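Local coordinates for protein catechol 1,2-dioxygenase (Pseudomonas putida, PDB 2AZQ) that probably catalyses the ferric iron-dependent intradiol cleavage of catechol by molecular oxygen, opening the aromatic ring to cis,cis-muconate, at residues V131-Q136 with S191-G196; E261-E266 with E283-F288; L109-A114 with S164-T169; D10-F15 with V37-A42. All coordinates share one frame; numbering follows the deposited sequence.

Contact 1 of 4, residues V131-Q136 with S191-G196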
loop_
_atom_site.group_PDB
_atom_site.type_symbol
_atom_site.label_atom_id
_atom_site.label_comp_id
_atom_site.label_asym_id
_atom_site.label_seq_id
_atom_site.Cartn_x
_atom_site.Cartn_y
_atom_site.Cartn_z
ATOM N N VAL A 131 -4.027 -34.821 15.049
ATOM C CA VAL A 131 -4.050 -36.115 14.420
ATOM C C VAL A 131 -2.672 -36.198 13.778
ATOM O O VAL A 131 -2.310 -35.319 13.010
ATOM C CB VAL A 131 -5.159 -36.140 13.333
ATOM C CG1 VAL A 131 -5.061 -37.396 12.457
ATOM C CG2 VAL A 131 -6.499 -36.046 14.004
ATOM N N VAL A 132 -1.887 -37.215 14.136
ATOM C CA VAL A 132 -0.571 -37.401 13.532
ATOM C C VAL A 132 -0.871 -37.619 12.059
ATOM O O VAL A 132 -1.874 -38.254 11.709
ATOM C CB VAL A 132 0.149 -38.674 14.067
ATOM C CG1 VAL A 132 1.375 -39.001 13.217
ATOM C CG2 VAL A 132 0.564 -38.463 15.503
ATOM N N MET A 133 -0.025 -37.069 11.203
ATOM C CA MET A 133 -0.186 -37.225 9.774
ATOM C C MET A 133 1.103 -37.782 9.238
ATOM O O MET A 133 2.168 -37.258 9.566
ATOM C CB MET A 133 -0.420 -35.887 9.103
ATOM C CG MET A 133 -0.280 -35.952 7.584
ATOM S SD MET A 133 -0.164 -34.320 6.835
ATOM C CE MET A 133 -1.626 -33.613 7.391
ATOM N N PHE A 134 1.025 -38.851 8.449
ATOM C CA PHE A 134 2.226 -39.414 7.854
ATOM C C PHE A 134 2.200 -39.012 6.419
ATOM O O PHE A 134 1.277 -39.369 5.679
ATOM C CB PHE A 134 2.292 -40.929 7.991
ATOM C CG PHE A 134 2.630 -41.371 9.365
ATOM C CD1 PHE A 134 1.636 -41.642 10.289
ATOM C CD2 PHE A 134 3.959 -41.387 9.780
ATOM C CE1 PHE A 134 1.957 -41.916 11.607
ATOM C CE2 PHE A 134 4.295 -41.654 11.083
ATOM C CZ PHE A 134 3.291 -41.920 12.008
ATOM N N LEU A 135 3.232 -38.270 6.040
ATOM C CA LEU A 135 3.378 -37.720 4.704
ATOM C C LEU A 135 4.521 -38.375 3.948
ATOM O O LEU A 135 5.653 -38.371 4.427
ATOM C CB LEU A 135 3.632 -36.226 4.877
ATOM C CG LEU A 135 3.448 -35.227 3.749
ATOM C CD1 LEU A 135 2.172 -35.526 2.953
ATOM C CD2 LEU A 135 3.355 -33.853 4.398
ATOM N N GLN A 136 4.244 -38.967 2.789
ATOM C CA GLN A 136 5.328 -39.589 2.013
ATOM C C GLN A 136 5.084 -39.644 0.520
ATOM O O GLN A 136 3.944 -39.658 0.064
ATOM C CB GLN A 136 5.634 -41.004 2.494
ATOM C CG GLN A 136 4.617 -42.040 2.119
ATOM C CD GLN A 136 5.046 -43.429 2.564
ATOM O OE1 GLN A 136 5.573 -43.594 3.674
ATOM N NE2 GLN A 136 4.797 -44.443 1.720
ATOM N N SER A 191 4.118 -35.823 10.967
ATOM C CA SER A 191 3.692 -34.498 11.402
ATOM C C SER A 191 2.259 -34.490 11.981
ATOM O O SER A 191 1.880 -35.415 12.722
ATOM C CB SER A 191 3.837 -33.532 10.213
ATOM O OG SER A 191 3.583 -32.183 10.556
ATOM N N ILE A 192 1.490 -33.436 11.695
ATOM C CA ILE A 192 0.104 -33.352 12.155
ATOM C C ILE A 192 -0.819 -32.717 11.119
ATOM O O ILE A 192 -0.429 -31.825 10.364
ATOM C CB ILE A 192 -0.048 -32.561 13.477
ATOM C CG1 ILE A 192 0.289 -31.083 13.265
ATOM C CG2 ILE A 192 0.838 -33.175 14.558
ATOM C CD1 ILE A 192 -0.015 -30.235 14.455
ATOM N N VAL A 193 -2.053 -33.189 11.067
ATOM C CA VAL A 193 -3.006 -32.643 10.112
ATOM C C VAL A 193 -3.193 -31.160 10.396
ATOM O O VAL A 193 -3.575 -30.791 11.487
ATOM C CB VAL A 193 -4.348 -33.394 10.207
ATOM C CG1 VAL A 193 -5.358 -32.721 9.349
ATOM C CG2 VAL A 193 -4.149 -34.845 9.780
ATOM N N PRO A 194 -2.913 -30.294 9.413
ATOM C CA PRO A 194 -3.043 -28.839 9.558
ATOM C C PRO A 194 -4.465 -28.398 9.420
ATOM O O PRO A 194 -5.269 -29.092 8.852
ATOM C CB PRO A 194 -2.194 -28.317 8.407
ATOM C CG PRO A 194 -2.565 -29.285 7.321
ATOM C CD PRO A 194 -2.405 -30.623 8.065
ATOM N N SER A 195 -4.793 -27.227 9.929
ATOM C CA SER A 195 -6.161 -26.752 9.785
ATOM C C SER A 195 -6.233 -25.667 8.724
ATOM O O SER A 195 -5.226 -24.988 8.411
ATOM C CB SER A 195 -6.685 -26.180 11.103
ATOM O OG SER A 195 -6.594 -27.154 12.112
ATOM N N GLY A 196 -7.427 -25.536 8.152
ATOM C CA GLY A 196 -7.658 -24.479 7.198
ATOM C C GLY A 196 -7.645 -23.242 8.091
ATOM O O GLY A 196 -7.705 -23.350 9.330
#

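Contact 2 of 4, residues E261-E266 with E283-F288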
loop_
_atom_site.group_PDB
_atom_site.type_symbol
_atom_site.label_atom_id
_atom_site.label_comp_id
_atom_site.label_asym_id
_atom_site.label_seq_id
_atom_site.Cartn_x
_atom_site.Cartn_y
_atom_site.Cartn_z
ATOM N N GLU A 261 -5.344 -37.270 -1.146
ATOM C CA GLU A 261 -6.375 -38.182 -0.681
ATOM C C GLU A 261 -5.861 -38.695 0.660
ATOM O O GLU A 261 -4.870 -39.428 0.741
ATOM C CB GLU A 261 -6.557 -39.322 -1.682
ATOM C CG GLU A 261 -7.816 -40.120 -1.462
ATOM C CD GLU A 261 -9.059 -39.226 -1.455
ATOM O OE1 GLU A 261 -9.269 -38.496 -2.469
ATOM O OE2 GLU A 261 -9.813 -39.266 -0.435
ATOM N N LEU A 262 -6.527 -38.275 1.718
ATOM C CA LEU A 262 -6.109 -38.655 3.036
ATOM C C LEU A 262 -6.794 -39.949 3.469
ATOM O O LEU A 262 -7.978 -40.153 3.205
ATOM C CB LEU A 262 -6.426 -37.511 3.987
ATOM C CG LEU A 262 -6.027 -37.794 5.427
ATOM C CD1 LEU A 262 -4.502 -37.945 5.509
ATOM C CD2 LEU A 262 -6.515 -36.664 6.312
ATOM N N ARG A 263 -6.032 -40.828 4.122
ATOM C CA ARG A 263 -6.561 -42.110 4.589
ATOM C C ARG A 263 -6.370 -42.225 6.086
ATOM O O ARG A 263 -5.256 -42.051 6.599
ATOM C CB ARG A 263 -5.857 -43.283 3.889
ATOM C CG ARG A 263 -5.633 -43.001 2.425
ATOM C CD ARG A 263 -5.163 -44.210 1.610
ATOM N NE ARG A 263 -4.492 -43.780 0.366
ATOM C CZ ARG A 263 -4.234 -44.555 -0.694
ATOM N NH1 ARG A 263 -4.598 -45.847 -0.698
ATOM N NH2 ARG A 263 -3.584 -44.031 -1.741
ATOM N N PHE A 264 -7.466 -42.506 6.782
ATOM C CA PHE A 264 -7.417 -42.665 8.220
ATOM C C PHE A 264 -7.278 -44.103 8.698
ATOM O O PHE A 264 -8.013 -44.993 8.278
ATOM C CB PHE A 264 -8.637 -42.025 8.851
ATOM C CG PHE A 264 -8.634 -40.542 8.749
ATOM C CD1 PHE A 264 -9.213 -39.899 7.668
ATOM C CD2 PHE A 264 -8.002 -39.773 9.727
ATOM C CE1 PHE A 264 -9.164 -38.502 7.561
ATOM C CE2 PHE A 264 -7.947 -38.375 9.628
ATOM C CZ PHE A 264 -8.527 -37.742 8.548
ATOM N N VAL A 265 -6.313 -44.321 9.580
ATOM C CA VAL A 265 -6.068 -45.635 10.148
ATOM C C VAL A 265 -6.508 -45.578 11.624
ATOM O O VAL A 265 -6.000 -44.758 12.382
ATOM C CB VAL A 265 -4.563 -45.986 9.999
ATOM C CG1 VAL A 265 -4.240 -47.272 10.689
ATOM C CG2 VAL A 265 -4.224 -46.123 8.534
ATOM N N GLU A 266 -7.486 -46.402 12.018
ATOM C CA GLU A 266 -7.966 -46.405 13.414
ATOM C C GLU A 266 -7.588 -47.647 14.208
ATOM O O GLU A 266 -7.877 -48.759 13.783
ATOM C CB GLU A 266 -9.493 -46.325 13.519
ATOM C CG GLU A 266 -10.207 -45.154 12.912
ATOM C CD GLU A 266 -11.652 -45.098 13.400
ATOM O OE1 GLU A 266 -12.327 -46.151 13.397
ATOM O OE2 GLU A 266 -12.122 -44.005 13.780
ATOM N N GLU A 283 -2.733 -40.683 6.887
ATOM C CA GLU A 283 -1.702 -41.126 5.955
ATOM C C GLU A 283 -2.009 -40.497 4.632
ATOM O O GLU A 283 -3.146 -40.509 4.167
ATOM C CB GLU A 283 -1.681 -42.639 5.795
ATOM C CG GLU A 283 -1.204 -43.343 7.028
ATOM C CD GLU A 283 -1.024 -44.824 6.815
ATOM O OE1 GLU A 283 -0.690 -45.513 7.804
ATOM O OE2 GLU A 283 -1.211 -45.296 5.668
ATOM N N LEU A 284 -0.980 -39.946 4.025
ATOM C CA LEU A 284 -1.134 -39.263 2.765
ATOM C C LEU A 284 0.134 -39.453 1.924
ATOM O O LEU A 284 1.274 -39.280 2.396
ATOM C CB LEU A 284 -1.433 -37.782 3.062
ATOM C CG LEU A 284 -1.474 -36.735 1.941
ATOM C CD1 LEU A 284 -2.395 -37.171 0.804
ATOM C CD2 LEU A 284 -1.936 -35.422 2.538
ATOM N N SER A 285 -0.058 -39.861 0.678
ATOM C CA SER A 285 1.088 -40.063 -0.197
ATOM C C SER A 285 0.870 -39.229 -1.443
ATOM O O SER A 285 -0.207 -39.222 -2.032
ATOM C CB SER A 285 1.245 -41.532 -0.568
ATOM O OG SER A 285 0.172 -41.940 -1.385
ATOM N N PHE A 286 1.911 -38.512 -1.829
ATOM C CA PHE A 286 1.814 -37.649 -2.980
ATOM C C PHE A 286 3.222 -37.494 -3.564
ATOM O O PHE A 286 4.185 -37.270 -2.818
ATOM C CB PHE A 286 1.248 -36.297 -2.530
ATOM C CG PHE A 286 0.791 -35.432 -3.639
ATOM C CD1 PHE A 286 -0.560 -35.323 -3.932
ATOM C CD2 PHE A 286 1.715 -34.725 -4.417
ATOM C CE1 PHE A 286 -0.998 -34.512 -4.998
ATOM C CE2 PHE A 286 1.288 -33.911 -5.490
ATOM C CZ PHE A 286 -0.071 -33.807 -5.779
ATOM N N ASP A 287 3.318 -37.639 -4.891
ATOM C CA ASP A 287 4.576 -37.519 -5.629
ATOM C C ASP A 287 4.604 -36.278 -6.504
ATOM O O ASP A 287 3.590 -35.841 -7.064
ATOM C CB ASP A 287 4.796 -38.704 -6.564
ATOM C CG ASP A 287 4.731 -40.026 -5.858
ATOM O OD1 ASP A 287 5.536 -40.255 -4.933
ATOM O OD2 ASP A 287 3.870 -40.841 -6.250
ATOM N N PHE A 288 5.795 -35.726 -6.654
ATOM C CA PHE A 288 5.949 -34.548 -7.481
ATOM C C PHE A 288 6.795 -34.979 -8.637
ATOM O O PHE A 288 7.749 -35.736 -8.461
ATOM C CB PHE A 288 6.622 -33.443 -6.687
ATOM C CG PHE A 288 5.953 -33.168 -5.387
ATOM C CD1 PHE A 288 6.202 -33.979 -4.283
ATOM C CD2 PHE A 288 5.035 -32.112 -5.273
ATOM C CE1 PHE A 288 5.546 -33.737 -3.074
ATOM C CE2 PHE A 288 4.371 -31.865 -4.063
ATOM C CZ PHE A 288 4.625 -32.673 -2.962
#

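Contact 3 of 4, residues L109-A114 with S164-T169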
loop_
_atom_site.group_PDB
_atom_site.type_symbol
_atom_site.label_atom_id
_atom_site.label_comp_id
_atom_site.label_asym_id
_atom_site.label_seq_id
_atom_site.Cartn_x
_atom_site.Cartn_y
_atom_site.Cartn_z
ATOM N N LEU A 109 3.412 -16.586 3.695
ATOM C CA LEU A 109 4.021 -17.089 4.930
ATOM C C LEU A 109 5.229 -18.039 4.925
ATOM O O LEU A 109 5.362 -18.857 5.836
ATOM C CB LEU A 109 2.915 -17.721 5.762
ATOM C CG LEU A 109 1.620 -16.892 5.743
ATOM C CD1 LEU A 109 0.455 -17.768 6.176
ATOM C CD2 LEU A 109 1.752 -15.666 6.599
ATOM N N TYR A 110 6.110 -17.936 3.941
ATOM C CA TYR A 110 7.298 -18.786 3.899
ATOM C C TYR A 110 8.378 -18.181 4.792
ATOM O O TYR A 110 8.371 -16.976 5.018
ATOM C CB TYR A 110 7.846 -18.845 2.480
ATOM C CG TYR A 110 9.122 -19.644 2.344
ATOM C CD1 TYR A 110 9.110 -21.043 2.415
ATOM C CD2 TYR A 110 10.336 -18.998 2.127
ATOM C CE1 TYR A 110 10.293 -21.783 2.253
ATOM C CE2 TYR A 110 11.515 -19.704 1.968
ATOM C CZ TYR A 110 11.500 -21.098 2.019
ATOM O OH TYR A 110 12.669 -21.794 1.735
ATOM N N VAL A 111 9.295 -19.014 5.296
ATOM C CA VAL A 111 10.421 -18.579 6.141
ATOM C C VAL A 111 11.674 -19.394 5.773
ATOM O O VAL A 111 11.698 -20.629 5.894
ATOM C CB VAL A 111 10.178 -18.793 7.645
ATOM C CG1 VAL A 111 11.357 -18.203 8.408
ATOM C CG2 VAL A 111 8.845 -18.184 8.087
ATOM N N ALA A 112 12.723 -18.703 5.344
ATOM C CA ALA A 112 13.951 -19.359 4.904
ATOM C C ALA A 112 14.757 -20.097 5.956
ATOM O O ALA A 112 14.595 -19.886 7.149
ATOM C CB ALA A 112 14.832 -18.344 4.212
ATOM N N GLY A 113 15.622 -20.986 5.481
ATOM C CA GLY A 113 16.508 -21.758 6.341
ATOM C C GLY A 113 15.959 -22.795 7.300
ATOM O O GLY A 113 16.639 -23.121 8.278
ATOM N N ALA A 114 14.765 -23.324 7.051
ATOM C CA ALA A 114 14.197 -24.329 7.961
ATOM C C ALA A 114 15.149 -25.507 8.167
ATOM O O ALA A 114 15.979 -25.789 7.303
ATOM C CB ALA A 114 12.866 -24.840 7.416
ATOM N N SER A 164 4.165 -21.154 12.201
ATOM C CA SER A 164 5.179 -20.723 13.151
ATOM C C SER A 164 5.847 -19.472 12.577
ATOM O O SER A 164 5.606 -19.078 11.420
ATOM C CB SER A 164 6.233 -21.795 13.353
ATOM O OG SER A 164 6.998 -21.971 12.179
ATOM N N TYR A 165 6.686 -18.852 13.392
ATOM C CA TYR A 165 7.382 -17.655 12.990
ATOM C C TYR A 165 6.488 -16.412 13.036
ATOM O O TYR A 165 6.882 -15.383 13.600
ATOM C CB TYR A 165 7.950 -17.799 11.589
ATOM C CG TYR A 165 8.828 -16.661 11.303
ATOM C CD1 TYR A 165 10.110 -16.632 11.822
ATOM C CD2 TYR A 165 8.322 -15.512 10.704
ATOM C CE1 TYR A 165 10.870 -15.485 11.779
ATOM C CE2 TYR A 165 9.069 -14.349 10.651
ATOM C CZ TYR A 165 10.341 -14.346 11.203
ATOM O OH TYR A 165 11.075 -13.191 11.223
ATOM N N PHE A 166 5.299 -16.467 12.439
ATOM C CA PHE A 166 4.447 -15.288 12.496
ATOM C C PHE A 166 3.674 -15.412 13.766
ATOM O O PHE A 166 3.268 -14.410 14.355
ATOM C CB PHE A 166 3.518 -15.207 11.303
ATOM C CG PHE A 166 4.241 -15.202 10.024
ATOM C CD1 PHE A 166 4.574 -16.397 9.399
ATOM C CD2 PHE A 166 4.717 -14.005 9.493
ATOM C CE1 PHE A 166 5.381 -16.403 8.264
ATOM C CE2 PHE A 166 5.517 -13.994 8.370
ATOM C CZ PHE A 166 5.852 -15.197 7.754
ATOM N N ASP A 167 3.478 -16.653 14.194
ATOM C CA ASP A 167 2.789 -16.891 15.441
ATOM C C ASP A 167 3.891 -17.153 16.438
ATOM O O ASP A 167 4.516 -18.211 16.430
ATOM C CB ASP A 167 1.875 -18.104 15.361
ATOM C CG ASP A 167 1.096 -18.302 16.632
ATOM O OD1 ASP A 167 0.314 -19.261 16.720
ATOM O OD2 ASP A 167 1.265 -17.483 17.556
ATOM N N SER A 168 4.139 -16.177 17.294
ATOM C CA SER A 168 5.196 -16.306 18.280
ATOM C C SER A 168 4.956 -17.402 19.295
ATOM O O SER A 168 5.917 -17.894 19.896
ATOM C CB SER A 168 5.428 -14.969 18.999
ATOM O OG SER A 168 6.043 -14.016 18.133
ATOM N N THR A 169 3.696 -17.789 19.503
ATOM C CA THR A 169 3.412 -18.843 20.472
ATOM C C THR A 169 4.068 -20.136 20.016
ATOM O O THR A 169 4.452 -20.944 20.848
ATOM C CB THR A 169 1.866 -19.088 20.707
ATOM O OG1 THR A 169 1.178 -19.257 19.460
ATOM C CG2 THR A 169 1.245 -17.935 21.467
#

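Contact 4 of 4, residues D10-F15 with V37-A42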
loop_
_atom_site.group_PDB
_atom_site.type_symbol
_atom_site.label_atom_id
_atom_site.label_comp_id
_atom_site.label_asym_id
_atom_site.label_seq_id
_atom_site.Cartn_x
_atom_site.Cartn_y
_atom_site.Cartn_z
ATOM N N ASP A 10 -2.170 18.833 -21.940
ATOM C CA ASP A 10 -1.840 19.563 -20.729
ATOM C C ASP A 10 -1.567 18.575 -19.575
ATOM O O ASP A 10 -0.635 18.770 -18.779
ATOM C CB ASP A 10 -3.004 20.507 -20.378
ATOM C CG ASP A 10 -3.571 21.254 -21.619
ATOM O OD1 ASP A 10 -2.784 21.913 -22.341
ATOM O OD2 ASP A 10 -4.806 21.205 -21.877
ATOM N N ILE A 11 -2.366 17.514 -19.491
ATOM C CA ILE A 11 -2.199 16.510 -18.440
ATOM C C ILE A 11 -1.205 15.396 -18.811
ATOM O O ILE A 11 -0.541 14.856 -17.952
ATOM C CB ILE A 11 -3.576 15.863 -18.040
ATOM C CG1 ILE A 11 -4.524 16.932 -17.511
ATOM C CG2 ILE A 11 -3.389 14.801 -16.984
ATOM C CD1 ILE A 11 -3.945 17.768 -16.372
ATOM N N GLN A 12 -1.106 15.038 -20.082
ATOM C CA GLN A 12 -0.157 14.016 -20.480
ATOM C C GLN A 12 1.248 14.565 -20.272
ATOM O O GLN A 12 2.181 13.841 -19.973
ATOM C CB GLN A 12 -0.349 13.679 -21.950
ATOM C CG GLN A 12 -1.703 13.085 -22.319
ATOM C CD GLN A 12 -1.909 11.672 -21.766
ATOM O OE1 GLN A 12 -2.030 11.458 -20.545
ATOM N NE2 GLN A 12 -1.941 10.697 -22.669
ATOM N N ALA A 13 1.397 15.865 -20.451
ATOM C CA ALA A 13 2.691 16.507 -20.268
ATOM C C ALA A 13 3.048 16.488 -18.782
ATOM O O ALA A 13 4.213 16.362 -18.414
ATOM C CB ALA A 13 2.646 17.955 -20.797
ATOM N N PHE A 14 2.044 16.613 -17.925
ATOM C CA PHE A 14 2.279 16.612 -16.491
ATOM C C PHE A 14 2.706 15.221 -15.953
ATOM O O PHE A 14 3.644 15.103 -15.155
ATOM C CB PHE A 14 1.024 17.132 -15.780
ATOM C CG PHE A 14 1.063 16.989 -14.285
ATOM C CD1 PHE A 14 2.138 17.459 -13.547
ATOM C CD2 PHE A 14 0.002 16.386 -13.606
ATOM C CE1 PHE A 14 2.151 17.328 -12.166
ATOM C CE2 PHE A 14 0.018 16.260 -12.218
ATOM C CZ PHE A 14 1.087 16.727 -11.505
ATOM N N PHE A 15 2.036 14.170 -16.410
ATOM C CA PHE A 15 2.365 12.822 -15.972
ATOM C C PHE A 15 3.736 12.487 -16.477
ATOM O O PHE A 15 4.485 11.783 -15.822
ATOM C CB PHE A 15 1.326 11.833 -16.499
ATOM C CG PHE A 15 0.004 11.945 -15.804
ATOM C CD1 PHE A 15 -1.172 11.600 -16.447
ATOM C CD2 PHE A 15 -0.067 12.430 -14.504
ATOM C CE1 PHE A 15 -2.402 11.750 -15.797
ATOM C CE2 PHE A 15 -1.292 12.575 -13.856
ATOM C CZ PHE A 15 -2.452 12.241 -14.501
ATOM N N VAL A 37 1.057 3.692 -14.807
ATOM C CA VAL A 37 0.266 3.610 -13.573
ATOM C C VAL A 37 -0.505 4.913 -13.336
ATOM O O VAL A 37 -1.632 4.896 -12.814
ATOM C CB VAL A 37 1.152 3.313 -12.333
ATOM C CG1 VAL A 37 0.321 3.367 -11.071
ATOM C CG2 VAL A 37 1.728 1.937 -12.419
ATOM N N LEU A 38 0.092 6.045 -13.725
ATOM C CA LEU A 38 -0.585 7.335 -13.554
ATOM C C LEU A 38 -1.732 7.614 -14.547
ATOM O O LEU A 38 -2.756 8.151 -14.149
ATOM C CB LEU A 38 0.428 8.489 -13.597
ATOM C CG LEU A 38 1.383 8.654 -12.407
ATOM C CD1 LEU A 38 2.475 9.669 -12.787
ATOM C CD2 LEU A 38 0.613 9.071 -11.148
ATOM N N GLN A 39 -1.562 7.248 -15.822
ATOM C CA GLN A 39 -2.587 7.471 -16.848
ATOM C C GLN A 39 -3.799 6.614 -16.565
ATOM O O GLN A 39 -4.938 7.049 -16.781
ATOM C CB GLN A 39 -2.102 7.082 -18.239
ATOM C CG GLN A 39 -0.860 7.751 -18.760
ATOM C CD GLN A 39 -0.547 7.261 -20.164
ATOM O OE1 GLN A 39 -1.379 7.383 -21.070
ATOM N NE2 GLN A 39 0.633 6.690 -20.349
ATOM N N ASP A 40 -3.551 5.379 -16.126
ATOM C CA ASP A 40 -4.639 4.465 -15.804
ATOM C C ASP A 40 -5.342 4.911 -14.521
ATOM O O ASP A 40 -6.564 5.024 -14.492
ATOM C CB ASP A 40 -4.128 3.033 -15.623
ATOM C CG ASP A 40 -3.661 2.395 -16.925
ATOM O OD1 ASP A 40 -3.254 1.216 -16.902
ATOM O OD2 ASP A 40 -3.703 3.068 -17.970
ATOM N N THR A 41 -4.583 5.177 -13.461
ATOM C CA THR A 41 -5.203 5.600 -12.215
ATOM C C THR A 41 -6.134 6.781 -12.461
ATOM O O THR A 41 -7.263 6.821 -11.961
ATOM C CB THR A 41 -4.131 5.948 -11.163
ATOM O OG1 THR A 41 -3.493 4.742 -10.745
ATOM C CG2 THR A 41 -4.752 6.610 -9.938
ATOM N N ALA A 42 -5.664 7.730 -13.255
ATOM C CA ALA A 42 -6.441 8.900 -13.603
ATOM C C ALA A 42 -7.755 8.535 -14.315
ATOM O O ALA A 42 -8.798 9.145 -14.055
ATOM C CB ALA A 42 -5.614 9.807 -14.482
#

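Contact 1 of 4, residues V131-Q136 with S191-G196
Met-133 and Ser-191 face each other as an antiparallel hydrogen-bonded pair, each backbone N-H given to the other's carbonyl: Met-133 N to Ser-191 O at 2.9 Å and Ser-191 N to Met-133 O at 2.8 Å. One step along, Val-132 and Ile-192 form a non-hydrogen-bonded pair with CA atoms 4.3 Å apart, and their side chains diverge. A third bond, from Val-193 N to Val-131 O (2.9 Å), carries the pairing past the end of strand 186-192. The same carbonyl also receives a CA-H...O contact from Ile-192 CA at 3.2 Å.

Side chains extend the contact. Val-131 and Val-193 lie side by side and point the same way, CG1 of the former 3.8 Å from CG2 of the latter. The same CG2 of Val-193 also meets Met-133, whose CG is anti to the backbone N (chi1 167°) and whose chain bends at chi3 (-58°), bringing Met-133 CE to 3.7 Å from Val-193 CG2. The still closer approach of Met-133 CE to Pro-194 is doubtful.

Farther out, Ser-191 OG is hydrogen-bonded to His-156 NE2, while Met-133 and Pro-194 both rest on Phe-240 of strand 234-240. The Pro-194 side chain lies about 6 Å from that of the iron ligand His-221. Within the mixed sheet, strand 132-140 runs between two neighbours, antiparallel to strand 186-192 and parallel to strand 281-289.

Contact 2 of 4, residues E261-E266 with E283-F288
Arg-263 and Glu-283 form an antiparallel hydrogen-bonded pair whose side chains rise from the same face of the sheet without meeting in a salt bridge. The arginine is extended from CG to NE, and its NE remains 6.4 Å from Glu-283 OE2. Its guanidinium comes obliquely past Ser-285. Glu-283 is also stretched out beyond CG, and its side chain crosses that of Val-265 obliquely, with OE1 3.7 Å from Val-265 CG2. The charge of this carboxylate is met elsewhere, by a salt bridge from OE1 to Arg-274.

Leu-262 and Leu-284 make the apolar part of the contact. CG of Leu-262 lies anti to the backbone N (chi1 180°), and its CD1 methyl comes to 3.9 Å from Leu-284 CB; both leucines also touch Phe-240 of strand 234-240. In the backbone, Arg-263 N reaches Glu-283 O at 2.9 Å, and Glu-283 N returns the bond to Arg-263 O at 2.9 Å, though less straight.

The axes of the short segments 263-265 and 283-285 approach to 6.3 Å, their directions 144° apart, a twisted antiparallel pair joined through a long loop. Such pairing of successive strands belongs to the mixed beta-sandwich of the catalytic domain of intradiol dioxygenases.

Contact 3 of 4, residues L109-A114 with S164-T169
Leu-109 and Val-111 each set a methyl group over an aromatic face of the loop 164-169. Leu-109 CD2 sits 4.0 Å from the centroid of the Phe-166 ring, only 11° off the normal, and so nearly over its centre. Val-111 CG1, anti to the backbone N (chi1 -175°), lies 4.3 Å from the centroid of the Tyr-165 ring and is displaced toward the rim. Both are CH-pi contacts.

Ordinary apolar contacts complete the join. The other valine methyl, CG2, touches Tyr-165 CG at 3.6 Å and Phe-166 CE1 at 3.9 Å, and so bridges the two rings. On the Phe-166 face opposite Leu-109, Tyr-165 CD2 stands 3.7 Å above the plane, over the centre, and the phenylalanine is thus sandwiched. An alanine at Val-111 would probably open a gap beside both rings and leave Tyr-165 more able to turn.

Polar bonds serve the loop itself: Asp-167 OD2 accepts from Thr-169 OG1 at 2.6 Å and from Thr-169 N in an Asx turn, both donors on the same face of the carboxylate. Across the segments, Leu-109 O comes to 3.5 Å from Phe-166 CE1, but takes its hydrogen bond from Arg-176.

Leu-109 also touches the iron ligand Tyr-163, with its side chain about 5 Å from the ferric ion. With no hydrogen bond between these segments, the join is made by apolar and CH-pi contacts, and its Leu-109 end lies close to the metal centre.

Contact 4 of 4, residues D10-F15 with V37-A42
The Phe-15 ring turns one face to Leu-38, whose CB lies 4.0 Å above its plane, offset toward the rim. This is a CH-pi contact, CB standing 4.3 Å from the ring centroid and 19° off the normal. Leu-38 O also lies over a face, 4.0 Å from Phe-15 CE1. Ala-42, one turn farther along its helix, approaches obliquely, with CB 4.0 Å from the same CE1, and Gln-39 CA comes in obliquely too. CG of Phe-15 lies anti to the carbonyl carbon (chi1 -72°), a position from which the ring reaches both Leu-38 and Ala-42.

The arrangement is helix-to-helix packing in the N-terminal helical part of the chain. The segments' axes approach to 10.5 Å, their N-to-C directions 137° apart, closer to antiparallel than to parallel, with the Phe-15 ring lying between them. An alanine in place of Phe-15 would probably open a gap between the helices, leaving Leu-38 and Ala-42 without the ring they pack on.

On helix 28-49, Thr-41 OG1 donates to Val-37 O at 2.8 Å, and Thr-41 also touches a bound phospholipid. Phe-14 meets Tyr-252 and His-82 of the second subunit edge-to-face, and Leu-38 packs on Ile-80 of that subunit.

From the N terminus, contact 4 comes first and closes a short, largely helical loop between helices 9-19 and 28-49, beside the lipid and the second subunit. It is finished before the others begin. Contact 3 opens at 109-114 and contact 1 at 131-136; contact 3 then closes at 164-169 before contact 1 closes at 191-196, so the two loops cross without touching. Contact 2 follows in series, joining strands 259-265 and 281-289. Contacts 1 and 2 meet in one sheet, their centres about 9 Å apart, where Phe-134 O and Leu-284 N probably hydrogen-bond. Contact 3 ties two loops near the iron; the centre of contact 4 lies about 41 Å from that of contact 3.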